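Local atomic coordinates of dihydrophenazinedicarboxylate synthase (Burkholderia, PDB entry 4HMX), a protein that catalyses FMN-dependent oxidations, with oxygen as acceptor, in the terminal steps of core phenazine antibiotic biosynthesis. Residues 44-49 and 102-107; 127-132 and 170-175. All coordinates share one frame; numbering follows the deposited sequence.

Contact 1 (44-49 and 102-107); sequences ARVREP and LYWRET. With FMN (flavin mononucleotide), chain C.
Trp104, the last residue of strand 97-104 in the FMN-binding split barrel of the pyridoxamine 5'-phosphate oxidase family, lies against the loop 44-49 that leaves helix 30-43 through a Schellman motif at Arg45. Its CB meets both methyls of Val46, CG1 being the nearer. CG and CD1 then follow the same methyl: Val46 CG1 lies 3.7 Å from Trp104 CD1 and comes at the ring obliquely. At the indole N the contact turns polar: Trp104 NE1 donates to Pro49 O over 2.9 Å (N-H...O 162°), the acceptor nearly in the indole plane and the indole N in the carbonyl plane, on a lone pair. Trp104 CE2 lies 4.1 Å from Pro49 CB. Helix 30-43 touches the indole too, through Leu38 and Ala41. Further along, Glu106 bends at chi2 (91°), bringing its carboxylate back to the loop, where Arg47 N donates to Glu106 OE2 at 2.8 Å from above the carboxylate plane. Tyr103, its CB directed away from the loop, has its OH 3.4 Å from the flavin methyl C7M and hydrogen-bonds Glu48 OE1 of the second subunit. Water 1 ties the two segments again, donating to Glu106 OE1 at 2.7 Å and to Arg47 O at 2.8 Å.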
# COMPACT_ATOMS: atom_id res chain seq x y z
N ALA B 44 19.23 -9.41 -3.20
CA ALA B 44 18.35 -10.49 -2.89
C ALA B 44 17.40 -10.82 -4.04
O ALA B 44 16.59 -11.73 -3.90
CB ALA B 44 17.57 -10.15 -1.64
N ARG B 45 17.49 -10.07 -5.14
CA ARG B 45 16.66 -10.31 -6.32
C ARG B 45 15.15 -10.16 -6.06
O ARG B 45 14.31 -10.88 -6.63
CB ARG B 45 16.95 -11.69 -6.95
CG ARG B 45 18.37 -11.76 -7.40
CD ARG B 45 18.67 -12.99 -8.26
NE ARG B 45 19.38 -12.44 -9.41
CZ ARG B 45 18.86 -12.26 -10.62
NH1 ARG B 45 17.62 -12.67 -10.90
NH2 ARG B 45 19.62 -11.68 -11.56
N VAL B 46 14.83 -9.17 -5.24
CA VAL B 46 13.43 -8.86 -4.96
C VAL B 46 12.75 -8.43 -6.26
O VAL B 46 13.29 -7.62 -7.01
CB VAL B 46 13.34 -7.71 -3.89
CG1 VAL B 46 11.94 -7.10 -3.88
CG2 VAL B 46 13.80 -8.24 -2.46
N ARG B 47 11.57 -8.97 -6.55
CA ARG B 47 10.83 -8.55 -7.70
C ARG B 47 10.13 -7.20 -7.48
O ARG B 47 9.36 -7.05 -6.56
CB ARG B 47 9.83 -9.61 -8.11
CG ARG B 47 9.15 -9.31 -9.40
CD ARG B 47 8.22 -10.51 -9.74
NE ARG B 47 7.60 -10.36 -11.03
CZ ARG B 47 6.99 -11.33 -11.69
NH1 ARG B 47 6.90 -12.55 -11.15
NH2 ARG B 47 6.46 -11.08 -12.88
N GLU B 48 10.39 -6.24 -8.38
CA GLU B 48 9.77 -4.88 -8.32
C GLU B 48 9.87 -4.29 -6.90
O GLU B 48 8.85 -3.96 -6.26
CB GLU B 48 8.31 -4.86 -8.79
CG GLU B 48 8.16 -5.19 -10.27
CD GLU B 48 6.71 -5.12 -10.76
OE1 GLU B 48 5.98 -4.17 -10.36
OE2 GLU B 48 6.36 -6.01 -11.57
N PRO B 49 11.09 -4.10 -6.42
CA PRO B 49 11.26 -3.53 -5.07
C PRO B 49 10.75 -2.09 -4.95
O PRO B 49 10.43 -1.67 -3.85
CB PRO B 49 12.76 -3.61 -4.80
CG PRO B 49 13.39 -3.55 -6.24
CD PRO B 49 12.39 -4.32 -7.12
N LEU B 102 6.50 0.14 1.08
CA LEU B 102 7.20 -0.91 0.31
C LEU B 102 7.07 -2.24 1.06
O LEU B 102 7.13 -2.23 2.30
CB LEU B 102 8.70 -0.57 0.22
CG LEU B 102 8.98 0.72 -0.52
CD1 LEU B 102 10.46 1.12 -0.40
CD2 LEU B 102 8.63 0.59 -1.98
N TYR B 103 6.87 -3.33 0.32
CA TYR B 103 6.83 -4.63 0.94
C TYR B 103 7.50 -5.62 0.02
O TYR B 103 7.07 -5.76 -1.12
CB TYR B 103 5.38 -5.11 1.26
CG TYR B 103 5.32 -6.55 1.75
CD1 TYR B 103 6.17 -7.00 2.73
CD2 TYR B 103 4.40 -7.45 1.21
CE1 TYR B 103 6.15 -8.34 3.17
CE2 TYR B 103 4.33 -8.77 1.63
CZ TYR B 103 5.23 -9.23 2.63
OH TYR B 103 5.22 -10.56 3.07
N TRP B 104 8.52 -6.30 0.55
CA TRP B 104 9.30 -7.26 -0.21
C TRP B 104 9.05 -8.66 0.33
O TRP B 104 9.59 -9.00 1.38
CB TRP B 104 10.79 -6.91 -0.12
CG TRP B 104 11.08 -5.49 -0.58
CD1 TRP B 104 10.39 -4.77 -1.51
CD2 TRP B 104 12.09 -4.61 -0.06
NE1 TRP B 104 10.92 -3.52 -1.63
CE2 TRP B 104 11.95 -3.39 -0.74
CE3 TRP B 104 13.09 -4.75 0.92
CZ2 TRP B 104 12.79 -2.33 -0.48
CZ3 TRP B 104 13.88 -3.69 1.19
CH2 TRP B 104 13.74 -2.48 0.49
N ARG B 105 8.23 -9.44 -0.38
CA ARG B 105 7.90 -10.80 0.06
C ARG B 105 9.16 -11.66 0.27
O ARG B 105 9.22 -12.51 1.20
CB ARG B 105 6.97 -11.45 -0.96
CG ARG B 105 5.55 -10.88 -0.97
CD ARG B 105 4.90 -11.02 -2.33
NE ARG B 105 3.49 -10.70 -2.36
CZ ARG B 105 2.99 -9.46 -2.41
NH1 ARG B 105 3.78 -8.41 -2.39
NH2 ARG B 105 1.69 -9.27 -2.49
N GLU B 106 10.16 -11.46 -0.58
CA GLU B 106 11.29 -12.39 -0.59
C GLU B 106 12.15 -12.30 0.67
O GLU B 106 12.83 -13.26 1.04
CB GLU B 106 12.20 -12.07 -1.79
CG GLU B 106 11.58 -12.32 -3.15
CD GLU B 106 10.84 -11.15 -3.79
OE1 GLU B 106 10.38 -10.22 -3.11
OE2 GLU B 106 10.71 -11.18 -5.05
N THR B 107 12.18 -11.11 1.26
CA THR B 107 13.00 -10.83 2.44
C THR B 107 12.20 -10.58 3.72
O THR B 107 12.80 -10.37 4.79
CB THR B 107 13.90 -9.64 2.24
OG1 THR B 107 13.09 -8.47 2.01
CG2 THR B 107 14.90 -9.87 1.06
N1 FMN C . -0.62 -6.99 11.56
C2 FMN C . -1.90 -7.15 12.02
O2 FMN C . -2.24 -6.58 13.04
N3 FMN C . -2.79 -7.98 11.37
C4 FMN C . -2.44 -8.71 10.28
O4 FMN C . -3.28 -9.45 9.68
C4A FMN C . -1.14 -8.56 9.79
N5 FMN C . -0.73 -9.31 8.71
C5A FMN C . 0.56 -9.06 8.21
C6 FMN C . 1.02 -9.76 7.09
C7 FMN C . 2.26 -9.54 6.55
C7M FMN C . 2.67 -10.33 5.33
C8 FMN C . 3.13 -8.67 7.17
C8M FMN C . 4.47 -8.43 6.55
C9 FMN C . 2.73 -7.95 8.28
C9A FMN C . 1.44 -8.19 8.83
N10 FMN C . 1.04 -7.53 9.97
C10 FMN C . -0.25 -7.70 10.44
C1' FMN C . 1.90 -6.58 10.71
C2' FMN C . 1.62 -5.14 10.29
O2' FMN C . 2.20 -4.93 8.98
C3' FMN C . 2.13 -4.10 11.27
O3' FMN C . 3.54 -4.26 11.50
C4' FMN C . 1.39 -4.14 12.63
O4' FMN C . 0.02 -4.49 12.38
C5' FMN C . 1.53 -2.78 13.35
O5' FMN C . 0.99 -1.77 12.54
P FMN C . 0.71 -0.33 13.16
O1P FMN C . -0.57 -0.42 13.95
O2P FMN C . 1.84 0.01 14.11
O3P FMN C . 0.65 0.55 11.96
O HOH W 1 8.52 -8.77 -4.48
O HOH W 2 7.55 -2.69 -2.72

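Contact 2 (127-132 and 170-175). With WUB ((1R,10aS)-1,2,10,10a-tetrahydrophenazine-1-carboxylic acid), chain D.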
# COMPACT_ATOMS: atom_id res chain seq x y z
N LYS B 127 13.45 17.51 -16.73
CA LYS B 127 14.46 16.48 -16.74
C LYS B 127 13.79 15.09 -16.58
O LYS B 127 14.13 14.15 -17.28
CB LYS B 127 15.54 16.79 -15.69
CG LYS B 127 16.63 15.76 -15.56
N LEU B 128 12.78 14.97 -15.72
CA LEU B 128 12.06 13.71 -15.58
C LEU B 128 11.33 13.27 -16.85
O LEU B 128 11.35 12.09 -17.24
CB LEU B 128 11.04 13.80 -14.44
CG LEU B 128 11.70 13.78 -13.07
CD1 LEU B 128 10.77 14.27 -11.95
CD2 LEU B 128 12.18 12.35 -12.76
N TRP B 129 10.67 14.22 -17.47
CA TRP B 129 10.05 13.95 -18.77
C TRP B 129 11.06 13.49 -19.80
O TRP B 129 10.79 12.50 -20.48
CB TRP B 129 9.28 15.17 -19.26
CG TRP B 129 8.47 15.06 -20.59
CD1 TRP B 129 8.77 15.66 -21.80
CD2 TRP B 129 7.22 14.41 -20.77
NE1 TRP B 129 7.79 15.38 -22.74
CE2 TRP B 129 6.82 14.62 -22.13
CE3 TRP B 129 6.39 13.66 -19.92
CZ2 TRP B 129 5.64 14.11 -22.65
CZ3 TRP B 129 5.24 13.13 -20.44
CH2 TRP B 129 4.85 13.37 -21.81
N PHE B 130 12.20 14.17 -19.90
CA PHE B 130 13.26 13.78 -20.88
C PHE B 130 13.83 12.37 -20.66
O PHE B 130 14.41 11.74 -21.58
CB PHE B 130 14.43 14.77 -20.85
CG PHE B 130 14.07 16.16 -21.23
CD1 PHE B 130 12.94 16.43 -21.99
CD2 PHE B 130 14.88 17.23 -20.82
CE1 PHE B 130 12.61 17.73 -22.33
CE2 PHE B 130 14.57 18.54 -21.16
CZ PHE B 130 13.43 18.80 -21.93
N GLY B 131 13.72 11.85 -19.44
CA GLY B 131 14.25 10.53 -19.17
C GLY B 131 13.35 9.42 -19.63
O GLY B 131 13.73 8.24 -19.53
N ARG B 132 12.16 9.75 -20.12
CA ARG B 132 11.22 8.72 -20.56
C ARG B 132 11.24 8.51 -22.08
O ARG B 132 11.74 9.34 -22.82
CB ARG B 132 9.79 9.08 -20.15
CG ARG B 132 9.61 9.57 -18.69
CD ARG B 132 10.10 8.55 -17.71
NE ARG B 132 9.31 7.32 -17.74
CZ ARG B 132 8.34 7.03 -16.85
NH1 ARG B 132 8.05 7.91 -15.88
NH2 ARG B 132 7.68 5.86 -16.93
N PRO B 170 5.97 17.97 -26.17
CA PRO B 170 6.23 18.83 -25.03
C PRO B 170 5.71 18.19 -23.78
O PRO B 170 4.79 17.36 -23.81
CB PRO B 170 5.42 20.11 -25.32
CG PRO B 170 4.32 19.67 -26.21
CD PRO B 170 4.91 18.50 -27.05
N ARG B 171 6.26 18.59 -22.67
CA ARG B 171 5.80 18.06 -21.41
C ARG B 171 4.46 18.67 -21.09
O ARG B 171 4.37 19.87 -20.98
CB ARG B 171 6.79 18.38 -20.29
CG ARG B 171 6.32 17.77 -18.92
CD ARG B 171 7.22 18.04 -17.77
NE ARG B 171 7.55 19.45 -17.53
CZ ARG B 171 6.88 20.27 -16.72
NH1 ARG B 171 5.77 19.88 -16.09
NH2 ARG B 171 7.34 21.50 -16.58
N PRO B 172 3.39 17.83 -20.93
CA PRO B 172 2.09 18.44 -20.58
C PRO B 172 2.22 19.00 -19.20
O PRO B 172 2.89 18.37 -18.40
CB PRO B 172 1.12 17.24 -20.55
CG PRO B 172 1.84 16.09 -21.20
CD PRO B 172 3.33 16.39 -21.16
N PRO B 173 1.60 20.15 -18.90
CA PRO B 173 1.81 20.75 -17.57
C PRO B 173 1.37 19.85 -16.44
O PRO B 173 1.92 20.00 -15.36
CB PRO B 173 0.98 22.06 -17.61
CG PRO B 173 0.10 21.96 -18.92
CD PRO B 173 0.87 21.04 -19.84
N ARG B 174 0.42 18.95 -16.67
CA ARG B 174 0.02 18.03 -15.62
C ARG B 174 1.08 16.99 -15.31
O ARG B 174 0.94 16.30 -14.30
CB ARG B 174 -1.28 17.33 -15.99
CG ARG B 174 -1.19 16.37 -17.18
CD ARG B 174 -2.57 15.83 -17.54
NE ARG B 174 -2.53 14.94 -18.70
CZ ARG B 174 -2.53 15.36 -19.96
NH1 ARG B 174 -2.54 16.65 -20.26
NH2 ARG B 174 -2.46 14.46 -20.93
N PHE B 175 2.07 16.78 -16.20
CA PHE B 175 3.06 15.74 -15.88
C PHE B 175 4.08 16.36 -14.96
O PHE B 175 4.80 17.27 -15.35
CB PHE B 175 3.74 15.17 -17.14
CG PHE B 175 4.74 14.10 -16.83
CD1 PHE B 175 6.04 14.45 -16.55
CD2 PHE B 175 4.40 12.76 -16.89
CE1 PHE B 175 6.97 13.49 -16.25
CE2 PHE B 175 5.35 11.75 -16.58
CZ PHE B 175 6.62 12.11 -16.27
O01 WUB D . 6.46 2.68 -15.93
C02 WUB D . 6.10 2.12 -14.80
O03 WUB D . 6.66 1.39 -13.89
C04 WUB D . 4.64 2.39 -14.46
C05 WUB D . 3.81 1.16 -14.81
C06 WUB D . 2.31 1.29 -14.99
C07 WUB D . 1.70 2.51 -15.17
C08 WUB D . 2.53 3.74 -15.15
N09 WUB D . 1.94 4.96 -15.28
C10 WUB D . 2.66 6.20 -15.23
C11 WUB D . 2.02 7.45 -15.41
C12 WUB D . 2.76 8.67 -15.24
C13 WUB D . 4.12 8.66 -14.91
C14 WUB D . 4.75 7.43 -14.71
C15 WUB D . 3.98 6.18 -14.88
N16 WUB D . 4.61 4.90 -14.64
C17 WUB D . 4.07 3.63 -15.13
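Phe175, the first residue of strand 175-182, receives the edge of Trp129 on its ring face, a T-shaped pair that joins helix 122-130 to the sheet of this FMN-binding fold beside the bound tetrahydrophenazine carboxylate. The evidence is a 65° angle between the planes and a 4.8 Å separation between the Phe175 centroid and that of the six-membered ring of Trp129; CE3 of Trp129 sits over the centre of the phenyl ring. One face of the indole is covered by backbone and proline carbons: Arg171 CA stands 3.6 Å from the centroid of the Trp129 five-membered ring, and Pro172 CD 3.7 Å from that of the Trp129 six-membered ring, both CH-pi contacts. Arg171 also runs its CB and CG along the indole. With CG anti to the backbone N (chi1 -176°), Trp129 reaches across to the 170-175 loop, and its NE1 is hydrogen-bonded to Leu169 O.

Further out, the Arg171 chain bends at chi3 (54°). Its guanidinium meets the loop's own end, where Arg171 NH1 donates to Phe175 O at 2.9 Å, while NE and NH2 form salt bridges with Asp126 and Glu122 of helix 122-130. Three groups thus hold the guanidinium, and the loop is tied to the helix through charge as well as through carbon. The type I turn from Pro172 to Phe175 is closed by Phe175 N donating to Pro172 O at 2.8 Å. On the ligand side, Arg132, a substrate-binding residue by similarity, brings NH1 to 3.5 Å from C14 of the ligand, and Phe175 CE2 lies 3.7 Å from its C13.

Overall arrangement
Contacts 1 and 2 lie on opposite sides of the chain's centre, their own centres 29 Å apart and their nearest atoms about 12 Å apart, so they do not touch. They follow in series along the chain, contact 1 closing before contact 2 opens. Contact 1 meets one FMN through Tyr103 and faces the dimer interface: that FMN is hydrogen-bonded by residues of the second subunit, including Arg66 and Lys88. Contact 2 touches the tetrahydrophenazine ligand directly, with the Arg132 side chain about 6 Å from a bound FMN. The Pro49 side chain of contact 1 comes within about 11 Å of a bound tetrahydrophenazine ligand.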